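Local coordinates for R.Ecl18kI (Enterobacter cloacae, PDB 2GB7), which recognises the double-stranded DNA sequence 5'-CCNGG-3' as a type II restriction endonuclease and cleaves it before the first C, at residues I218-V232 with Y239-M251. The protein carries 1 engineered substitution. Numbering follows the deposited sequence.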
ATOM      1  N   ILE F 218      16.255   6.342  -5.966  1.00  8.15           N
ATOM      2  CA  ILE F 218      17.385   5.545  -6.458  1.00  8.37           C
ATOM      3  C   ILE F 218      18.571   5.635  -5.515  1.00  8.80           C
ATOM      4  O   ILE F 218      19.208   4.604  -5.177  1.00  7.98           O
ATOM      5  CB  ILE F 218      17.805   6.000  -7.887  1.00  9.25           C
ATOM      6  CG1 ILE F 218      16.718   5.600  -8.854  1.00 10.46           C
ATOM      7  CG2 ILE F 218      19.086   5.279  -8.307  1.00 10.03           C
ATOM      8  CD1 ILE F 218      16.737   6.356 -10.225  1.00 11.48           C
ATOM      9  N   ASN F 219      18.885   6.857  -5.097  1.00  8.59           N
ATOM     10  CA  ASN F 219      20.068   7.066  -4.262  1.00  8.75           C
ATOM     11  C   ASN F 219      19.908   6.489  -2.860  1.00  8.30           C
ATOM     12  O   ASN F 219      20.837   5.912  -2.298  1.00  7.64           O
ATOM     13  CB  ASN F 219      20.370   8.547  -4.198  1.00 10.39           C
ATOM     14  CG  ASN F 219      20.893   9.091  -5.513  1.00 12.99           C
ATOM     15  OD1 ASN F 219      21.278   8.335  -6.407  1.00 18.52           O
ATOM     16  ND2 ASN F 219      20.885  10.407  -5.643  1.00 17.10           N
ATOM     17  N   ILE F 220      18.714   6.611  -2.296  1.00  8.42           N
ATOM     18  CA  ILE F 220      18.500   6.001  -0.973  1.00  7.64           C
ATOM     19  C   ILE F 220      18.576   4.488  -1.081  1.00  7.55           C
ATOM     20  O   ILE F 220      19.215   3.840  -0.253  1.00  9.25           O
ATOM     21  CB  ILE F 220      17.134   6.418  -0.393  1.00  6.87           C
ATOM     22  CG1 ILE F 220      17.152   7.908  -0.084  1.00  8.42           C
ATOM     23  CG2 ILE F 220      16.784   5.563   0.808  1.00  8.00           C
ATOM     24  CD1 ILE F 220      15.770   8.518   0.170  1.00 11.14           C
ATOM     25  N   LEU F 221      17.968   3.920  -2.121  1.00  7.24           N
ATOM     26  CA  LEU F 221      18.066   2.482  -2.345  1.00  6.90           C
ATOM     27  C   LEU F 221      19.533   2.061  -2.529  1.00  8.04           C
ATOM     28  O   LEU F 221      19.959   1.049  -2.002  1.00  7.29           O
ATOM     29  CB  LEU F 221      17.214   2.063  -3.566  1.00  8.03           C
ATOM     30  CG  LEU F 221      15.721   2.165  -3.247  1.00  5.77           C
ATOM     31  CD1 LEU F 221      15.001   1.941  -4.552  1.00  7.76           C
ATOM     32  CD2 LEU F 221      15.298   1.123  -2.189  1.00 10.09           C
ATOM     33  N   TYR F 222      20.271   2.854  -3.298  1.00  8.36           N
ATOM     34  CA  TYR F 222      21.689   2.583  -3.574  1.00  8.61           C
ATOM     35  C   TYR F 222      22.493   2.482  -2.289  1.00  8.62           C
ATOM     36  O   TYR F 222      23.315   1.551  -2.136  1.00  7.38           O
ATOM     37  CB  TYR F 222      22.234   3.679  -4.483  1.00  9.61           C
ATOM     38  CG  TYR F 222      23.692   3.530  -4.820  1.00 10.19           C
ATOM     39  CD1 TYR F 222      24.094   2.676  -5.847  1.00 11.50           C
ATOM     40  CD2 TYR F 222      24.647   4.237  -4.114  1.00 12.16           C
ATOM     41  CE1 TYR F 222      25.436   2.540  -6.172  1.00  9.32           C
ATOM     42  CE2 TYR F 222      25.999   4.124  -4.446  1.00 11.78           C
ATOM     43  CZ  TYR F 222      26.370   3.268  -5.459  1.00 11.75           C
ATOM     44  OH  TYR F 222      27.713   3.170  -5.761  1.00 12.78           O
ATOM     45  N   GLU F 223      22.255   3.413  -1.373  1.00  7.82           N
ATOM     46  CA  GLU F 223      23.002   3.402  -0.104  1.00  8.80           C
ATOM     47  C   GLU F 223      22.627   2.174   0.705  1.00  8.59           C
ATOM     48  O   GLU F 223      23.428   1.682   1.525  1.00 10.13           O
ATOM     49  CB  GLU F 223      22.672   4.664   0.683  1.00  8.38           C
ATOM     50  CG  GLU F 223      23.547   4.873   1.962  1.00 13.70           C
ATOM     51  CD  GLU F 223      23.089   4.075   3.179  0.50 19.83           C
ATOM     52  OE1 GLU F 223      21.862   3.813   3.311  0.50 22.35           O
ATOM     53  OE2 GLU F 223      23.969   3.693   3.997  0.50 22.44           O
ATOM     54  N   ALA F 224      21.395   1.693   0.493  1.00  7.88           N
ATOM     55  CA  ALA F 224      20.872   0.496   1.148  1.00  8.80           C
ATOM     56  C   ALA F 224      21.227  -0.809   0.438  1.00  9.49           C
ATOM     57  O   ALA F 224      20.826  -1.893   0.893  1.00  9.51           O
ATOM     58  CB  ALA F 224      19.339   0.623   1.349  1.00  9.14           C
ATOM     59  N   ASN F 225      22.025  -0.708  -0.636  1.00  8.32           N
ATOM     60  CA  ASN F 225      22.407  -1.851  -1.458  1.00  8.60           C
ATOM     61  C   ASN F 225      21.197  -2.576  -2.057  1.00  8.61           C
ATOM     62  O   ASN F 225      21.181  -3.799  -2.202  1.00  8.99           O
ATOM     63  CB  ASN F 225      23.311  -2.786  -0.669  1.00  8.45           C
ATOM     64  CG  ASN F 225      24.587  -2.108  -0.294  1.00  9.52           C
ATOM     65  OD1 ASN F 225      25.390  -1.751  -1.157  1.00 13.72           O
ATOM     66  ND2 ASN F 225      24.799  -1.946   0.984  1.00  9.46           N
ATOM     67  N   VAL F 226      20.221  -1.788  -2.460  1.00  8.12           N
ATOM     68  CA  VAL F 226      19.083  -2.288  -3.219  1.00  7.92           C
ATOM     69  C   VAL F 226      19.201  -1.690  -4.610  1.00  7.92           C
ATOM     70  O   VAL F 226      19.360  -0.475  -4.744  1.00  7.68           O
ATOM     71  CB  VAL F 226      17.755  -1.838  -2.583  1.00  8.02           C
ATOM     72  CG1 VAL F 226      16.590  -2.273  -3.446  1.00  8.51           C
ATOM     73  CG2 VAL F 226      17.590  -2.451  -1.193  1.00  9.05           C
ATOM     74  N   VAL F 227      19.170  -2.545  -5.625  1.00  8.73           N
ATOM     75  CA  VAL F 227      19.309  -2.063  -7.002  1.00  9.39           C
ATOM     76  C   VAL F 227      18.014  -2.280  -7.727  1.00  9.97           C
ATOM     77  O   VAL F 227      17.500  -3.393  -7.727  1.00 11.02           O
ATOM     78  CB  VAL F 227      20.414  -2.823  -7.759  1.00  9.80           C
ATOM     79  CG1 VAL F 227      20.594  -2.204  -9.113  1.00 13.14           C
ATOM     80  CG2 VAL F 227      21.708  -2.723  -6.990  1.00 15.23           C
ATOM     81  N   VAL F 228      17.481  -1.209  -8.327  1.00  8.43           N
ATOM     82  CA  VAL F 228      16.239  -1.295  -9.097  1.00  8.74           C
ATOM     83  C   VAL F 228      16.565  -1.868 -10.470  1.00  7.85           C
ATOM     84  O   VAL F 228      17.589  -1.504 -11.106  1.00  9.36           O
ATOM     85  CB  VAL F 228      15.571   0.063  -9.262  1.00  9.07           C
ATOM     86  CG1 VAL F 228      14.236  -0.063 -10.030  1.00 13.31           C
ATOM     87  CG2 VAL F 228      15.352   0.690  -7.864  1.00 11.94           C
ATOM     88  N   VAL F 229      15.708  -2.797 -10.868  1.00  6.65           N
ATOM     89  CA  VAL F 229      15.824  -3.555 -12.121  1.00  6.49           C
ATOM     90  C   VAL F 229      14.512  -3.312 -12.849  1.00  6.83           C
ATOM     91  O   VAL F 229      13.438  -3.526 -12.290  1.00  7.16           O
ATOM     92  CB  VAL F 229      16.006  -5.049 -11.856  1.00  6.20           C
ATOM     93  CG1 VAL F 229      16.035  -5.837 -13.149  1.00  7.20           C
ATOM     94  CG2 VAL F 229      17.313  -5.312 -11.085  1.00  7.81           C
ATOM     95  N   THR F 230      14.567  -2.852 -14.091  1.00  7.08           N
ATOM     96  CA  THR F 230      13.306  -2.659 -14.838  1.00  6.25           C
ATOM     97  C   THR F 230      13.532  -3.038 -16.293  1.00  7.40           C
ATOM     98  O   THR F 230      14.573  -3.572 -16.638  1.00  6.70           O
ATOM     99  CB  THR F 230      12.762  -1.205 -14.682  1.00  7.87           C
ATOM    100  OG1 THR F 230      11.398  -1.123 -15.099  1.00  9.14           O
ATOM    101  CG2 THR F 230      13.620  -0.167 -15.436  1.00  9.25           C
ATOM    102  N   THR F 231      12.532  -2.826 -17.124  1.00  7.31           N
ATOM    103  CA  THR F 231      12.663  -3.207 -18.511  1.00  8.04           C
ATOM    104  C   THR F 231      13.644  -2.312 -19.228  1.00  9.44           C
ATOM    105  O   THR F 231      14.014  -1.231 -18.750  1.00  8.97           O
ATOM    106  CB  THR F 231      11.323  -3.124 -19.251  1.00  8.49           C
ATOM    107  OG1 THR F 231      10.813  -1.783 -19.155  1.00  8.42           O
ATOM    108  CG2 THR F 231      10.336  -4.113 -18.665  1.00  9.45           C
ATOM    109  N   VAL F 232      14.082  -2.787 -20.408  1.00 10.78           N
ATOM    110  CA  VAL F 232      14.969  -1.981 -21.225  1.00 12.74           C
ATOM    111  C   VAL F 232      14.236  -0.694 -21.583  1.00 12.80           C
ATOM    112  O   VAL F 232      14.796   0.396 -21.465  1.00 13.84           O
ATOM    113  CB  VAL F 232      15.428  -2.705 -22.533  1.00 14.01           C
ATOM    114  CG1 VAL F 232      16.216  -1.736 -23.444  1.00 15.45           C
ATOM    115  CG2 VAL F 232      16.278  -3.914 -22.210  1.00 13.70           C
ATOM    116  N   TYR F 239      15.671   6.518 -17.434  1.00 15.99           N
ATOM    117  CA  TYR F 239      16.883   6.345 -16.608  1.00 15.40           C
ATOM    118  C   TYR F 239      18.108   6.033 -17.463  1.00 15.41           C
ATOM    119  O   TYR F 239      19.010   5.309 -17.055  1.00 14.43           O
ATOM    120  CB  TYR F 239      16.642   5.232 -15.582  1.00 14.78           C
ATOM    121  CG  TYR F 239      15.384   5.490 -14.794  1.00 14.27           C
ATOM    122  CD1 TYR F 239      14.205   4.818 -15.097  1.00 12.31           C
ATOM    123  CD2 TYR F 239      15.369   6.443 -13.776  1.00 13.51           C
ATOM    124  CE1 TYR F 239      13.025   5.077 -14.384  1.00 13.07           C
ATOM    125  CE2 TYR F 239      14.203   6.720 -13.067  1.00 14.91           C
ATOM    126  CZ  TYR F 239      13.037   6.026 -13.387  1.00 12.96           C
ATOM    127  OH  TYR F 239      11.871   6.257 -12.713  1.00 13.79           O
ATOM    128  N   LYS F 240      18.144   6.616 -18.655  1.00 16.47           N
ATOM    129  CA  LYS F 240      19.112   6.214 -19.662  1.00 17.66           C
ATOM    130  C   LYS F 240      20.565   6.320 -19.194  1.00 18.18           C
ATOM    131  O   LYS F 240      21.359   5.398 -19.363  1.00 17.96           O
ATOM    132  CB  LYS F 240      18.918   7.054 -20.922  1.00 17.85           C
ATOM    133  CG  LYS F 240      19.678   6.513 -22.116  1.00 19.95           C
ATOM    134  CD  LYS F 240      19.679   7.498 -23.253  1.00 24.47           C
ATOM    135  CE  LYS F 240      18.317   7.594 -23.949  1.00 28.03           C
ATOM    136  NZ  LYS F 240      17.913   6.323 -24.626  1.00 30.25           N
ATOM    137  N   ASN F 241      20.898   7.459 -18.619  1.00 19.06           N
ATOM    138  CA  ASN F 241      22.261   7.727 -18.196  1.00 20.66           C
ATOM    139  C   ASN F 241      22.669   6.866 -17.011  1.00 19.70           C
ATOM    140  O   ASN F 241      23.851   6.560 -16.830  1.00 20.63           O
ATOM    141  CB  ASN F 241      22.377   9.197 -17.787  1.00 21.58           C
ATOM    142  N   ASN F 242      21.670   6.455 -16.232  1.00 18.18           N
ATOM    143  CA  ASN F 242      21.847   6.214 -14.807  1.00 16.09           C
ATOM    144  C   ASN F 242      22.345   4.817 -14.519  1.00 14.54           C
ATOM    145  O   ASN F 242      21.570   3.869 -14.564  1.00 13.05           O
ATOM    146  CB  ASN F 242      20.514   6.445 -14.097  1.00 16.91           C
ATOM    147  CG  ASN F 242      20.681   6.629 -12.619  1.00 17.49           C
ATOM    148  OD1 ASN F 242      21.555   6.017 -12.001  1.00 17.76           O
ATOM    149  ND2 ASN F 242      19.862   7.489 -12.034  1.00 20.28           N
ATOM    150  N   ASN F 243      23.633   4.696 -14.196  1.00 13.93           N
ATOM    151  CA  ASN F 243      24.240   3.384 -13.988  1.00 13.16           C
ATOM    152  C   ASN F 243      23.759   2.706 -12.725  1.00 12.52           C
ATOM    153  O   ASN F 243      24.123   1.561 -12.471  1.00 12.03           O
ATOM    154  CB  ASN F 243      25.791   3.434 -14.065  1.00 14.17           C
ATOM    155  CG  ASN F 243      26.457   4.007 -12.811  1.00 15.31           C
ATOM    156  OD1 ASN F 243      25.843   4.188 -11.762  1.00 17.98           O
ATOM    157  ND2 ASN F 243      27.762   4.287 -12.935  1.00 18.50           N
ATOM    158  N   ARG F 244      22.916   3.395 -11.958  1.00 11.37           N
ATOM    159  CA  ARG F 244      22.341   2.776 -10.757  1.00 11.51           C
ATOM    160  C   ARG F 244      21.053   2.010 -11.020  1.00 12.06           C
ATOM    161  O   ARG F 244      20.570   1.297 -10.153  1.00 13.56           O
ATOM    162  CB  ARG F 244      22.123   3.808  -9.658  1.00 12.33           C
ATOM    163  CG  ARG F 244      23.410   4.453  -9.222  1.00 13.70           C
ATOM    164  CD  ARG F 244      23.171   5.446  -8.131  1.00 13.43           C
ATOM    165  NE  ARG F 244      24.459   5.952  -7.685  1.00 14.90           N
ATOM    166  CZ  ARG F 244      24.638   6.710  -6.616  1.00 16.90           C
ATOM    167  NH1 ARG F 244      23.599   7.085  -5.866  1.00 18.80           N
ATOM    168  NH2 ARG F 244      25.864   7.085  -6.299  1.00 20.09           N
ATOM    169  N   VAL F 245      20.488   2.173 -12.209  1.00 10.37           N
ATOM    170  CA  VAL F 245      19.267   1.487 -12.578  1.00 10.21           C
ATOM    171  C   VAL F 245      19.657   0.419 -13.595  1.00 10.12           C
ATOM    172  O   VAL F 245      20.382   0.716 -14.568  1.00 10.32           O
ATOM    173  CB  VAL F 245      18.233   2.486 -13.181  1.00  9.25           C
ATOM    174  CG1 VAL F 245      17.041   1.746 -13.747  1.00 11.05           C
ATOM    175  CG2 VAL F 245      17.777   3.527 -12.104  1.00 11.28           C
ATOM    176  N   LEU F 246      19.239  -0.813 -13.341  1.00  9.49           N
ATOM    177  CA  LEU F 246      19.646  -1.955 -14.195  1.00  9.16           C
ATOM    178  C   LEU F 246      18.446  -2.418 -14.990  1.00  9.18           C
ATOM    179  O   LEU F 246      17.302  -2.112 -14.651  1.00  8.12           O
ATOM    180  CB  LEU F 246      20.124  -3.133 -13.337  1.00 10.78           C
ATOM    181  CG  LEU F 246      21.480  -3.040 -12.624  1.00 13.93           C
ATOM    182  CD1 LEU F 246      21.773  -4.378 -11.914  1.00 15.70           C
ATOM    183  CD2 LEU F 246      22.604  -2.649 -13.534  1.00 16.38           C
ATOM    184  N   THR F 247      18.711  -3.162 -16.058  1.00  8.85           N
ATOM    185  CA  THR F 247      17.648  -3.812 -16.817  1.00  8.36           C
ATOM    186  C   THR F 247      17.532  -5.267 -16.397  1.00  7.42           C
ATOM    187  O   THR F 247      18.463  -5.812 -15.832  1.00  7.37           O
ATOM    188  CB  THR F 247      17.960  -3.802 -18.313  1.00  8.58           C
ATOM    189  OG1 THR F 247      19.180  -4.530 -18.535  1.00  7.83           O
ATOM    190  CG2 THR F 247      18.077  -2.376 -18.790  1.00 11.26           C
ATOM    191  N   PHE F 248      16.402  -5.917 -16.704  1.00  8.20           N
ATOM    192  CA  PHE F 248      16.306  -7.363 -16.486  1.00  7.96           C
ATOM    193  C   PHE F 248      17.421  -8.118 -17.194  1.00  7.66           C
ATOM    194  O   PHE F 248      17.870  -9.140 -16.715  1.00  8.90           O
ATOM    195  CB  PHE F 248      14.956  -7.883 -16.928  1.00  8.74           C
ATOM    196  CG  PHE F 248      13.854  -7.408 -16.040  1.00  7.05           C
ATOM    197  CD1 PHE F 248      13.736  -7.917 -14.763  1.00  7.34           C
ATOM    198  CD2 PHE F 248      12.983  -6.414 -16.453  1.00  8.09           C
ATOM    199  CE1 PHE F 248      12.676  -7.450 -13.916  1.00  6.29           C
ATOM    200  CE2 PHE F 248      11.972  -5.945 -15.624  1.00  8.45           C
ATOM    201  CZ  PHE F 248      11.833  -6.458 -14.361  1.00  7.80           C
ATOM    202  N   GLU F 249      17.859  -7.591 -18.325  1.00  8.25           N
ATOM    203  CA  GLU F 249      18.976  -8.210 -19.035  1.00  8.57           C
ATOM    204  C   GLU F 249      20.266  -8.265 -18.204  1.00  8.40           C
ATOM    205  O   GLU F 249      20.965  -9.288 -18.183  1.00 10.16           O
ATOM    206  CB  GLU F 249      19.174  -7.464 -20.347  1.00  8.70           C
ATOM    207  CG  GLU F 249      18.173  -7.855 -21.435  1.00 10.04           C
ATOM    208  CD  GLU F 249      16.734  -7.338 -21.242  1.00 10.83           C
ATOM    209  OE1 GLU F 249      16.463  -6.507 -20.342  1.00 10.71           O
ATOM    210  OE2 GLU F 249      15.873  -7.754 -22.061  1.00  9.60           O
ATOM    211  N   ASP F 250      20.567  -7.152 -17.532  1.00  8.72           N
ATOM    212  CA  ASP F 250      21.715  -7.013 -16.653  1.00  9.63           C
ATOM    213  C   ASP F 250      21.586  -8.029 -15.524  1.00 10.05           C
ATOM    214  O   ASP F 250      22.540  -8.788 -15.228  1.00 10.30           O
ATOM    215  CB  ASP F 250      21.763  -5.605 -16.054  1.00 10.32           C
ATOM    216  CG  ASP F 250      21.998  -4.513 -17.068  1.00 12.56           C
ATOM    217  OD1 ASP F 250      22.652  -4.760 -18.121  1.00 15.49           O
ATOM    218  OD2 ASP F 250      21.595  -3.350 -16.772  1.00 14.70           O
ATOM    219  N   MET F 251      20.409  -8.051 -14.902  1.00  9.74           N
ATOM    220  CA  MET F 251      20.132  -8.951 -13.792  1.00 10.49           C
ATOM    221  C   MET F 251      20.319 -10.405 -14.177  1.00  9.80           C
ATOM    222  O   MET F 251      20.936 -11.166 -13.436  1.00 10.90           O
ATOM    223  CB  MET F 251      18.721  -8.744 -13.228  1.00 11.27           C
ATOM    224  CG  MET F 251      18.538  -9.535 -11.939  1.00 12.68           C
ATOM    225  SD  MET F 251      16.871  -9.281 -11.283  1.00 15.15           S
ATOM    226  CE  MET F 251      15.947 -10.331 -12.370  1.00 13.61           C
TER
HETATM  227  O   HOH W   1      18.401   1.421  -8.689  1.00 28.42           O
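A chi1 of 179° turns the Tyr222 ring away from its own backbone N, and the side chain of Arg244, extended from CG to NE, lays its guanidinium flat on that ring, Arg244 CZ standing 3.6 Å from the centroid of the Tyr222 ring and the two planes only 7° apart. This cation-pi stack fastens helix 215-223 to the turn before strand 245-247, in the beta-alpha-beta crossover at the edge of the PD-(D/E)XK nuclease core, where helix 232-238 links parallel strands 226-230 and 245-247. The backbone N of Arg244 is bonded to Asn242 OD1 in an Asx turn. Deeper in, Ile218 CD1 reaches Val245 CG2 at 3.6 Å and also touches the ring of Tyr239, whose hydroxyl is bonded to Phe213 O.

The pairing of the strands illustrates how an edge strand pairs with its neighbour and then runs straight into a helix. Leu246 uses both backbone polar atoms: its N gives a nearly straight bond of 2.9 Å to Val228 O, while its O accepts from Thr230 N. Before this pair, a water takes the N-H of Val228 and donates to Arg244 O, linking the strand to the turn. Beyond it, Phe248 N bonds to Thr230 O, while Thr247 and Asp250 form a capping box that starts helix 248-259. On the side of Val229 and Leu246, Val229 packs against Met251; Val229 CG1, anti to the backbone N (chi1 176°), lies over one face of Phe248, 3.5 Å from Phe248 CD1.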